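Local coordinates for protein 2'-deoxycytidine 5'-triphosphate deaminase (Agrobacterium tumefaciens, PDB 2R9Q) that probably deaminates dCTP to dUTP, a step that supplies the deoxyuridine precursor of thymidine nucleotides, at residues V156-S161 with V230-Q235; L45-K50 with Y92-M97; L144-S149 with R162-R167; G221-A226 with P257-I262. All coordinates share one frame; numbering follows the deposited sequence.

How the interactions relate
Interactions 2 and 3 lie wholly in the N-terminal family region, interaction 4 in the C-terminal one, its centre about 26 Å from that of interaction 2. Interactions 2 and 3 are closest, with centres about 8 Å apart: strands 91-101 and 143-150 are neighbours in one sheet, 42-46 and 162-170 in another, so the two contacts hold the same two sheets together. Interaction 1 touches interaction 2 through R159, G160, L47, S49 and M97, and adjoins interaction 3 in sequence at 161-162. Along the chain interaction 2 closes before the others open. Interaction 1 alone spans both family regions and so joins them, its 230-235 segment following soon after 221-226 of interaction 4.

Interaction 1: V156-S161 with V230-Q235; sequences VVRRGS and VDKKAQ
The type II turn from R158 to S161, which carries the chain out of strand 155-157, packs against V230, D231 and K232, and the D231 carboxylate spans the two ends of that turn. R158 NH1 makes a salt bridge to D231 OD2 at 2.9 Å. The acceptor lies in the guanidinium plane, but the nitrogen comes to it from above the carboxylate, 55° out of that plane. A bend at chi3 (62°) turns NE out of the line of the R158 chain, and NE itself is bonded to Q82 O. The other oxygen, D231 OD1, stands 2.9 Å from S161 OG, which in turn accepts the backbone N-H of R158 at 3.0 Å. A water donates both to D231 OD2 and to R159 O, adding another tie between turn and aspartate. Strands 155-157 and 228-229 run parallel in a small mixed sheet that joins the N-terminal and C-terminal family regions, and the contact prolongs this pairing: V230 N reaches V156 O at 3.2 Å with an almost straight N-H...O angle of 175°. Beside the polar cluster, V157 CG1 meets V230 CG2 at 3.8 Å. K232 NZ lies only 3.7 Å from R158 NH1, a proximity of like charges probably eased by D229, whose OD1 forms a second salt bridge with R158 NH1 and whose OD2 makes a long, weak ion pair with the lysine.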
# COMPACT_ATOMS: atom_id res chain seq x y z
N VAL B 156 7.81 -11.71 17.34
CA VAL B 156 8.73 -12.80 17.66
C VAL B 156 8.00 -13.95 18.38
O VAL B 156 7.25 -13.72 19.33
CB VAL B 156 10.09 -12.35 18.39
CG1 VAL B 156 9.90 -11.06 19.14
CG2 VAL B 156 10.63 -13.44 19.30
N VAL B 157 8.24 -15.15 17.87
CA VAL B 157 7.67 -16.41 18.37
C VAL B 157 8.75 -17.45 18.57
O VAL B 157 9.83 -17.35 18.03
CB VAL B 157 6.53 -16.99 17.44
CG1 VAL B 157 5.48 -15.93 17.16
CG2 VAL B 157 7.10 -17.65 16.15
N ARG B 158 8.43 -18.46 19.36
CA ARG B 158 9.34 -19.54 19.63
C ARG B 158 8.58 -20.78 20.05
O ARG B 158 7.36 -20.76 20.20
CB ARG B 158 10.31 -19.14 20.74
CG ARG B 158 9.61 -18.74 22.04
CD ARG B 158 10.59 -18.31 23.06
NE ARG B 158 11.35 -17.14 22.66
CZ ARG B 158 10.92 -15.89 22.75
NH1 ARG B 158 9.71 -15.63 23.22
NH2 ARG B 158 11.69 -14.88 22.37
N ARG B 159 9.34 -21.85 20.27
CA ARG B 159 8.79 -23.09 20.78
C ARG B 159 8.08 -22.76 22.08
O ARG B 159 8.63 -22.12 22.95
CB ARG B 159 9.87 -24.14 20.97
CG ARG B 159 9.33 -25.46 21.44
CD ARG B 159 10.41 -26.45 21.81
NE ARG B 159 9.85 -27.64 22.47
CZ ARG B 159 9.30 -28.68 21.84
NH1 ARG B 159 9.24 -28.72 20.51
NH2 ARG B 159 8.81 -29.69 22.53
N GLY B 160 6.82 -23.16 22.16
CA GLY B 160 5.96 -22.84 23.28
C GLY B 160 4.97 -21.71 23.14
O GLY B 160 4.05 -21.63 23.91
N SER B 161 5.16 -20.83 22.16
CA SER B 161 4.29 -19.67 21.99
C SER B 161 2.85 -20.12 21.80
O SER B 161 2.60 -21.15 21.19
CB SER B 161 4.77 -18.76 20.85
OG SER B 161 6.02 -18.15 21.14
N VAL B 230 5.51 -12.17 21.51
CA VAL B 230 4.19 -12.68 21.85
C VAL B 230 4.16 -13.40 23.20
O VAL B 230 3.10 -13.59 23.79
CB VAL B 230 3.62 -13.61 20.73
CG1 VAL B 230 3.66 -12.89 19.37
CG2 VAL B 230 4.32 -14.99 20.69
N ASP B 231 5.34 -13.80 23.68
CA ASP B 231 5.50 -14.33 25.05
C ASP B 231 5.61 -13.23 26.13
O ASP B 231 5.32 -13.48 27.25
CB ASP B 231 6.68 -15.29 25.13
CG ASP B 231 6.54 -16.49 24.20
OD1 ASP B 231 5.49 -16.66 23.56
OD2 ASP B 231 7.50 -17.28 24.09
N LYS B 232 5.99 -12.02 25.77
CA LYS B 232 6.23 -10.95 26.73
C LYS B 232 5.45 -9.72 26.30
O LYS B 232 6.03 -8.67 26.13
CB LYS B 232 7.73 -10.58 26.80
CG LYS B 232 8.74 -11.64 26.46
CD LYS B 232 8.87 -12.72 27.52
CE LYS B 232 10.29 -13.33 27.51
NZ LYS B 232 10.78 -13.66 26.11
N LYS B 233 4.15 -9.84 26.10
CA LYS B 233 3.38 -8.73 25.50
C LYS B 233 3.26 -7.50 26.44
O LYS B 233 3.32 -6.37 25.97
CB LYS B 233 2.01 -9.19 25.00
CG LYS B 233 2.02 -10.28 23.97
CD LYS B 233 0.60 -10.60 23.51
CE LYS B 233 0.52 -11.91 22.78
NZ LYS B 233 0.57 -13.10 23.67
N ALA B 234 3.14 -7.73 27.75
CA ALA B 234 3.15 -6.63 28.75
C ALA B 234 4.47 -5.87 28.93
O ALA B 234 4.51 -4.92 29.71
CB ALA B 234 2.67 -7.15 30.14
N GLN B 235 5.54 -6.27 28.24
CA GLN B 235 6.84 -5.59 28.32
C GLN B 235 6.95 -4.42 27.34
O GLN B 235 7.90 -3.64 27.39
CB GLN B 235 7.98 -6.58 28.03
CG GLN B 235 8.09 -7.76 29.02
O HOH W 1 7.66 -20.10 24.53

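Interaction 2: L45-K50 with Y92-M97; sequences LRLGSK and YIVPLM
R46 O accepts the N-H of M97 at 2.9 Å, and G48 N donates to P95 O at the same length, 2.9 Å. The two bonds flank L47 and L96, whose CA atoms are 4.6 Å apart, the pattern of a non-hydrogen-bonded antiparallel pair, here a single bridge. Having no side chain, G48 lets P95 O come close beside its CA. Leucine methyls pack round the bridge: L47 CD2 touches V94 CG1 at 3.8 Å, with L96 CD2 as a second neighbour, while L96 CD1 meets L45 CD1 at 3.7 Å. Past the bridge, M97 passes its thioether by L47 O and, with a bend at chi3 (60°), lays CE over the centre of the R46 guanidinium, 3.7 Å above its plane. That guanidinium is held at its nitrogens, by a salt bridge from NE to E98 and by hydrogen bonds from NH1 to S29 OG and A31 O and from NH2 to D32 O. A water donates to K50 O at 2.7 Å and also to P95 O, bridging the backbones where they diverge; K50 NZ itself turns to E77. Strand 42-46 belongs to one antiparallel sheet, and strands 50-54 and 91-101 to another. Segment 45-50 is thus the crossing from sheet to sheet, consistent with the distorted beta barrel of the dUTPase superfamily.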
# COMPACT_ATOMS: atom_id res chain seq x y z
N LEU B 45 -2.84 -23.83 22.40
CA LEU B 45 -1.97 -24.62 21.56
C LEU B 45 -0.61 -23.93 21.47
O LEU B 45 -0.53 -22.72 21.38
CB LEU B 45 -2.57 -24.78 20.15
CG LEU B 45 -3.93 -25.46 20.01
CD1 LEU B 45 -4.49 -25.14 18.61
CD2 LEU B 45 -3.81 -26.96 20.29
N ARG B 46 0.44 -24.73 21.49
CA ARG B 46 1.79 -24.24 21.51
C ARG B 46 2.49 -24.59 20.22
O ARG B 46 2.34 -25.68 19.71
CB ARG B 46 2.59 -24.87 22.66
CG ARG B 46 2.09 -24.59 24.06
CD ARG B 46 2.88 -25.35 25.09
NE ARG B 46 2.58 -26.79 25.12
CZ ARG B 46 3.08 -27.64 26.03
NH1 ARG B 46 2.78 -28.92 25.98
NH2 ARG B 46 3.88 -27.21 26.99
N LEU B 47 3.30 -23.65 19.74
CA LEU B 47 4.21 -23.87 18.62
C LEU B 47 5.31 -24.88 18.94
O LEU B 47 5.87 -24.91 20.07
CB LEU B 47 4.89 -22.55 18.18
CG LEU B 47 4.04 -21.30 17.94
CD1 LEU B 47 4.90 -20.17 17.36
CD2 LEU B 47 2.83 -21.61 17.07
N GLY B 48 5.57 -25.69 17.94
CA GLY B 48 6.72 -26.58 17.90
C GLY B 48 8.02 -25.82 17.61
O GLY B 48 8.08 -24.60 17.71
N SER B 49 9.06 -26.57 17.26
CA SER B 49 10.43 -26.06 17.05
C SER B 49 10.78 -25.55 15.63
O SER B 49 11.83 -24.97 15.44
CB SER B 49 11.42 -27.16 17.41
OG SER B 49 11.21 -27.63 18.74
N LYS B 50 9.91 -25.79 14.64
CA LYS B 50 10.17 -25.42 13.25
C LYS B 50 8.98 -24.60 12.71
O LYS B 50 7.81 -24.97 12.92
CB LYS B 50 10.26 -26.65 12.34
CG LYS B 50 11.39 -27.69 12.44
CD LYS B 50 11.22 -28.60 11.11
CE LYS B 50 12.29 -29.79 10.83
NZ LYS B 50 12.40 -30.22 9.29
N TYR B 92 3.56 -18.29 7.27
CA TYR B 92 4.33 -19.34 7.92
C TYR B 92 3.41 -20.46 8.35
O TYR B 92 2.32 -20.21 8.83
CB TYR B 92 5.09 -18.80 9.15
CG TYR B 92 5.95 -17.58 8.88
CD1 TYR B 92 7.27 -17.71 8.47
CD2 TYR B 92 5.44 -16.31 9.03
CE1 TYR B 92 8.05 -16.61 8.23
CE2 TYR B 92 6.20 -15.20 8.80
CZ TYR B 92 7.51 -15.34 8.40
OH TYR B 92 8.25 -14.20 8.18
N ILE B 93 3.83 -21.70 8.14
CA ILE B 93 3.14 -22.87 8.70
C ILE B 93 4.01 -23.45 9.81
O ILE B 93 5.22 -23.58 9.66
CB ILE B 93 2.80 -23.98 7.65
CG1 ILE B 93 2.27 -23.38 6.34
CG2 ILE B 93 1.80 -24.99 8.20
CD1 ILE B 93 0.99 -22.72 6.44
N VAL B 94 3.37 -23.73 10.95
CA VAL B 94 4.03 -24.18 12.17
C VAL B 94 3.35 -25.43 12.73
O VAL B 94 2.19 -25.36 13.15
CB VAL B 94 4.11 -23.07 13.22
CG1 VAL B 94 4.82 -23.55 14.45
CG2 VAL B 94 4.80 -21.87 12.63
N PRO B 95 4.05 -26.59 12.70
CA PRO B 95 3.56 -27.74 13.48
C PRO B 95 3.44 -27.40 14.95
O PRO B 95 4.33 -26.79 15.54
CB PRO B 95 4.61 -28.84 13.23
CG PRO B 95 5.23 -28.48 11.90
CD PRO B 95 5.24 -26.95 11.91
N LEU B 96 2.30 -27.79 15.50
CA LEU B 96 1.99 -27.51 16.86
C LEU B 96 2.48 -28.68 17.70
O LEU B 96 2.58 -29.80 17.21
CB LEU B 96 0.49 -27.23 17.01
CG LEU B 96 -0.11 -25.98 16.33
CD1 LEU B 96 -1.66 -26.03 16.39
CD2 LEU B 96 0.42 -24.68 16.91
N MET B 97 2.84 -28.41 18.96
CA MET B 97 3.21 -29.47 19.91
C MET B 97 2.03 -30.47 20.22
O MET B 97 2.22 -31.67 20.40
CB MET B 97 3.75 -28.83 21.19
CG MET B 97 5.08 -28.10 21.05
SD MET B 97 5.65 -27.26 22.57
CE MET B 97 5.78 -28.64 23.69
O HOH W 2 6.94 -27.01 14.52

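Interaction 3: L144-S149 with R162-R167; sequences LYLEIS and RLSQIR
L146 and I148 of one sheet interlock with L163 and S164 of another, in the apolar interior of a beta fold consistent with the dUTPase-like barrel. The strand axes of 144-149 and 162-167 are 9.0 Å apart at closest approach, and their directions differ by 132°, so side chains alone make the contact and no hydrogen bond crosses it. L146 is the central bump. With CG anti to the backbone N (chi1 -162°), its forked end straddles two successive residues: CD1 rests on S164 CB at 3.9 Å, while CD2 fits against L163 CB, also at 3.9 Å. Both those residues can face L146 because the backbone of L163 takes a helical psi of -19°, which breaks the usual alternation of a strand and sends two consecutive side chains inward. V125 and L96, from neighbouring strands of its own sheet, pack against L146 as well; V125 also touches S164. Beside it the L163 side chain runs at about a right angle to that of I148, bringing its CD2 methyl into the notch between the two branches of the isoleucine. I121 of strand 121-127 packs on I148. Toward the other end the strands splay: L146 and S164 have CA atoms 8.1 Å apart, L144 and I166 10.5 Å. There L45, from strand 42-46, touches both L144 and I166, and these two meet each other through their outermost methyls, L144 CD1 and I166 CD1, at 4.3 Å.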
# COMPACT_ATOMS: atom_id res chain seq x y z
N LEU B 144 -1.63 -31.25 14.38
CA LEU B 144 -2.21 -29.92 14.18
C LEU B 144 -1.12 -28.95 13.71
O LEU B 144 0.06 -29.06 14.08
CB LEU B 144 -2.89 -29.41 15.46
CG LEU B 144 -4.08 -30.16 16.07
CD1 LEU B 144 -4.38 -29.64 17.51
CD2 LEU B 144 -5.35 -30.10 15.20
N TYR B 145 -1.54 -28.00 12.88
CA TYR B 145 -0.67 -26.98 12.31
C TYR B 145 -1.31 -25.63 12.49
O TYR B 145 -2.54 -25.52 12.45
CB TYR B 145 -0.41 -27.27 10.83
CG TYR B 145 0.27 -28.59 10.60
CD1 TYR B 145 1.66 -28.67 10.43
CD2 TYR B 145 -0.45 -29.78 10.56
CE1 TYR B 145 2.29 -29.88 10.23
CE2 TYR B 145 0.19 -30.99 10.38
CZ TYR B 145 1.56 -31.03 10.21
OH TYR B 145 2.20 -32.23 10.01
N LEU B 146 -0.47 -24.62 12.77
CA LEU B 146 -0.92 -23.21 12.75
C LEU B 146 -0.30 -22.44 11.59
O LEU B 146 0.91 -22.35 11.45
CB LEU B 146 -0.69 -22.49 14.08
CG LEU B 146 -1.48 -21.20 14.36
CD1 LEU B 146 -2.96 -21.45 14.43
CD2 LEU B 146 -1.01 -20.47 15.62
N GLU B 147 -1.15 -21.94 10.73
CA GLU B 147 -0.78 -20.92 9.76
C GLU B 147 -0.76 -19.54 10.43
O GLU B 147 -1.72 -19.15 11.10
CB GLU B 147 -1.78 -20.94 8.65
CG GLU B 147 -1.36 -20.25 7.39
CD GLU B 147 -2.32 -20.61 6.23
OE1 GLU B 147 -3.37 -19.93 6.09
OE2 GLU B 147 -2.01 -21.59 5.48
N ILE B 148 0.35 -18.81 10.26
CA ILE B 148 0.54 -17.51 10.87
C ILE B 148 0.95 -16.50 9.83
O ILE B 148 1.96 -16.66 9.15
CB ILE B 148 1.62 -17.47 12.03
CG1 ILE B 148 1.43 -18.56 13.08
CG2 ILE B 148 1.65 -16.08 12.74
CD1 ILE B 148 2.64 -18.78 14.01
N SER B 149 0.17 -15.44 9.75
CA SER B 149 0.55 -14.24 9.01
C SER B 149 0.31 -12.96 9.82
O SER B 149 -0.84 -12.54 10.01
CB SER B 149 -0.20 -14.15 7.68
OG SER B 149 0.43 -13.19 6.89
N ARG B 162 1.93 -19.38 22.38
CA ARG B 162 0.52 -19.74 22.37
C ARG B 162 -0.24 -18.65 21.66
O ARG B 162 -0.34 -17.57 22.17
CB ARG B 162 0.04 -19.92 23.80
CG ARG B 162 0.54 -21.21 24.40
CD ARG B 162 0.82 -21.13 25.86
NE ARG B 162 -0.37 -20.74 26.58
CZ ARG B 162 -0.55 -20.79 27.90
NH1 ARG B 162 0.38 -21.24 28.71
NH2 ARG B 162 -1.71 -20.38 28.41
N LEU B 163 -0.71 -18.92 20.45
CA LEU B 163 -1.42 -17.90 19.67
C LEU B 163 -2.90 -18.25 19.49
O LEU B 163 -3.74 -17.38 19.31
CB LEU B 163 -0.73 -17.66 18.34
CG LEU B 163 0.68 -17.04 18.24
CD1 LEU B 163 1.77 -18.02 18.66
CD2 LEU B 163 0.96 -16.64 16.80
N SER B 164 -3.20 -19.51 19.70
CA SER B 164 -4.47 -20.08 19.34
C SER B 164 -5.00 -20.97 20.42
O SER B 164 -4.26 -21.40 21.29
CB SER B 164 -4.25 -20.88 18.06
OG SER B 164 -5.47 -21.26 17.51
N GLN B 165 -6.29 -21.25 20.38
CA GLN B 165 -6.92 -22.23 21.27
C GLN B 165 -7.99 -23.11 20.60
O GLN B 165 -8.63 -22.72 19.64
CB GLN B 165 -7.45 -21.57 22.53
CG GLN B 165 -8.24 -20.37 22.34
CD GLN B 165 -8.49 -19.63 23.63
OE1 GLN B 165 -9.50 -18.94 23.76
NE2 GLN B 165 -7.59 -19.78 24.60
N ILE B 166 -8.12 -24.32 21.14
CA ILE B 166 -9.02 -25.34 20.65
C ILE B 166 -10.09 -25.67 21.73
O ILE B 166 -9.78 -25.91 22.89
CB ILE B 166 -8.20 -26.58 20.19
CG1 ILE B 166 -9.08 -27.62 19.48
CG2 ILE B 166 -7.46 -27.25 21.32
CD1 ILE B 166 -8.28 -28.79 18.99
N ARG B 167 -11.36 -25.62 21.32
CA ARG B 167 -12.50 -25.99 22.16
C ARG B 167 -13.06 -27.33 21.69
O ARG B 167 -13.31 -27.52 20.51
CB ARG B 167 -13.57 -24.90 22.08
CG ARG B 167 -14.89 -25.18 22.77
CD ARG B 167 -15.71 -23.91 22.90
NE ARG B 167 -15.15 -22.96 23.88
CZ ARG B 167 -15.70 -21.79 24.19
NH1 ARG B 167 -16.79 -21.39 23.59
NH2 ARG B 167 -15.14 -21.01 25.10

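Interaction 4: G221-A226 with P257-I262; sequences GKHHTA and PDEFYI
G221 O and E259 OE1 both accept from one water, at 2.8 Å and 2.7 Å, and the oxygen of that water in turn accepts the N-H of F260. Three bonds therefore grip the water, which links two oxygens, G221 O and E259 OE1, that are 3.6 Å apart. Next to it lies the direct backbone link, G221 N to F260 O at 3.2 Å, with the donor tilted 22° from the carbonyl plane. Since G221 has no side chain, the F260 ring can draw near its backbone, CE2 reaching G221 CA at 3.7 Å. H223 adds a side-chain contact: its CE1 points at the E259 carboxylate, 3.2 Å from OE2, so the carboxylate sits at the ring edge with the two planes 79° apart. A bend at chi2 (-67°) turns CD of E259 back, and the carboxylate meets both the water and H223 CE1. G221 O lies over one face of the same imidazole, offset toward its rim. D256 of the fourth subunit packs on H223, and H224 O accepts from R55 of the second subunit, so the loop borders on other chains. Within its own chain the contact lies where two inner, adjacent strands of the five-stranded antiparallel sheet of the C-terminal region end and begin: strand 216-221 finishes at G221, between strands 242-246 and 261-269, and the latter, beginning just after F260, is in turn paired with strand 311-319.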
# COMPACT_ATOMS: atom_id res chain seq x y z
N GLY B 221 -3.52 0.51 15.35
CA GLY B 221 -2.15 0.01 15.21
C GLY B 221 -1.21 0.93 14.44
O GLY B 221 -1.61 1.59 13.50
N LYS B 222 0.04 1.00 14.90
CA LYS B 222 1.08 1.79 14.25
C LYS B 222 1.91 0.96 13.24
O LYS B 222 1.83 -0.27 13.22
CB LYS B 222 2.00 2.41 15.30
CG LYS B 222 1.38 3.49 16.15
CD LYS B 222 2.44 4.10 17.10
CE LYS B 222 1.97 5.44 17.70
NZ LYS B 222 3.03 6.14 18.52
N HIS B 223 2.70 1.63 12.41
CA HIS B 223 3.50 0.96 11.37
C HIS B 223 5.00 1.11 11.61
O HIS B 223 5.45 1.95 12.33
CB HIS B 223 3.07 1.44 10.01
CG HIS B 223 1.61 1.26 9.74
ND1 HIS B 223 0.73 2.32 9.64
CD2 HIS B 223 0.87 0.14 9.58
CE1 HIS B 223 -0.48 1.85 9.42
NE2 HIS B 223 -0.43 0.53 9.38
N HIS B 224 5.79 0.24 11.05
CA HIS B 224 7.26 0.31 11.31
C HIS B 224 7.67 0.30 12.80
O HIS B 224 8.69 0.91 13.20
CB HIS B 224 7.87 1.49 10.55
CG HIS B 224 7.62 1.43 9.08
ND1 HIS B 224 8.35 0.63 8.23
CD2 HIS B 224 6.67 2.03 8.32
CE1 HIS B 224 7.90 0.77 7.00
NE2 HIS B 224 6.88 1.61 7.02
N THR B 225 6.92 -0.47 13.58
CA THR B 225 7.16 -0.63 14.98
C THR B 225 8.35 -1.55 15.17
O THR B 225 8.86 -2.13 14.23
CB THR B 225 5.89 -1.21 15.74
OG1 THR B 225 5.64 -2.57 15.33
CG2 THR B 225 4.60 -0.34 15.53
N ALA B 226 8.80 -1.65 16.41
CA ALA B 226 9.67 -2.74 16.84
C ALA B 226 8.89 -4.06 16.71
O ALA B 226 7.69 -4.06 16.39
CB ALA B 226 10.17 -2.50 18.29
N PRO B 257 -9.51 1.18 5.49
CA PRO B 257 -9.43 -0.27 5.33
C PRO B 257 -8.02 -0.87 5.56
O PRO B 257 -7.91 -2.06 5.86
CB PRO B 257 -9.93 -0.51 3.87
CG PRO B 257 -10.33 0.79 3.34
CD PRO B 257 -9.77 1.87 4.21
N ASP B 258 -6.97 -0.06 5.41
CA ASP B 258 -5.59 -0.51 5.71
C ASP B 258 -5.24 -0.53 7.22
O ASP B 258 -4.21 -1.04 7.60
CB ASP B 258 -4.53 0.35 4.99
CG ASP B 258 -4.79 0.48 3.46
OD1 ASP B 258 -4.70 1.64 2.96
OD2 ASP B 258 -5.07 -0.56 2.79
N GLU B 259 -6.08 0.04 8.06
CA GLU B 259 -5.81 0.11 9.46
C GLU B 259 -6.51 -0.98 10.28
O GLU B 259 -7.40 -1.66 9.83
CB GLU B 259 -6.20 1.50 9.98
CG GLU B 259 -5.50 2.69 9.29
CD GLU B 259 -4.00 2.78 9.53
OE1 GLU B 259 -3.53 2.58 10.68
OE2 GLU B 259 -3.28 3.09 8.56
N PHE B 260 -6.07 -1.18 11.51
CA PHE B 260 -6.86 -1.99 12.42
C PHE B 260 -7.11 -1.24 13.70
O PHE B 260 -6.30 -0.44 14.12
CB PHE B 260 -6.26 -3.41 12.57
CG PHE B 260 -5.50 -3.65 13.81
CD1 PHE B 260 -6.04 -4.44 14.81
CD2 PHE B 260 -4.22 -3.15 13.96
CE1 PHE B 260 -5.37 -4.69 15.95
CE2 PHE B 260 -3.50 -3.40 15.10
CZ PHE B 260 -4.06 -4.17 16.11
N TYR B 261 -8.29 -1.46 14.25
CA TYR B 261 -8.84 -0.68 15.32
C TYR B 261 -9.21 -1.61 16.48
O TYR B 261 -9.83 -2.64 16.29
CB TYR B 261 -10.08 0.11 14.86
CG TYR B 261 -9.82 1.12 13.75
CD1 TYR B 261 -9.57 2.45 14.06
CD2 TYR B 261 -9.80 0.75 12.43
CE1 TYR B 261 -9.30 3.37 13.08
CE2 TYR B 261 -9.55 1.66 11.45
CZ TYR B 261 -9.29 3.01 11.76
OH TYR B 261 -9.04 3.97 10.73
N ILE B 262 -8.81 -1.25 17.70
CA ILE B 262 -9.26 -1.96 18.90
C ILE B 262 -10.31 -1.07 19.55
O ILE B 262 -10.02 0.04 19.99
CB ILE B 262 -8.11 -2.27 19.92
CG1 ILE B 262 -7.06 -3.19 19.29
CG2 ILE B 262 -8.66 -2.90 21.17
CD1 ILE B 262 -5.75 -3.20 20.06
O HOH W 3 -3.40 0.19 11.92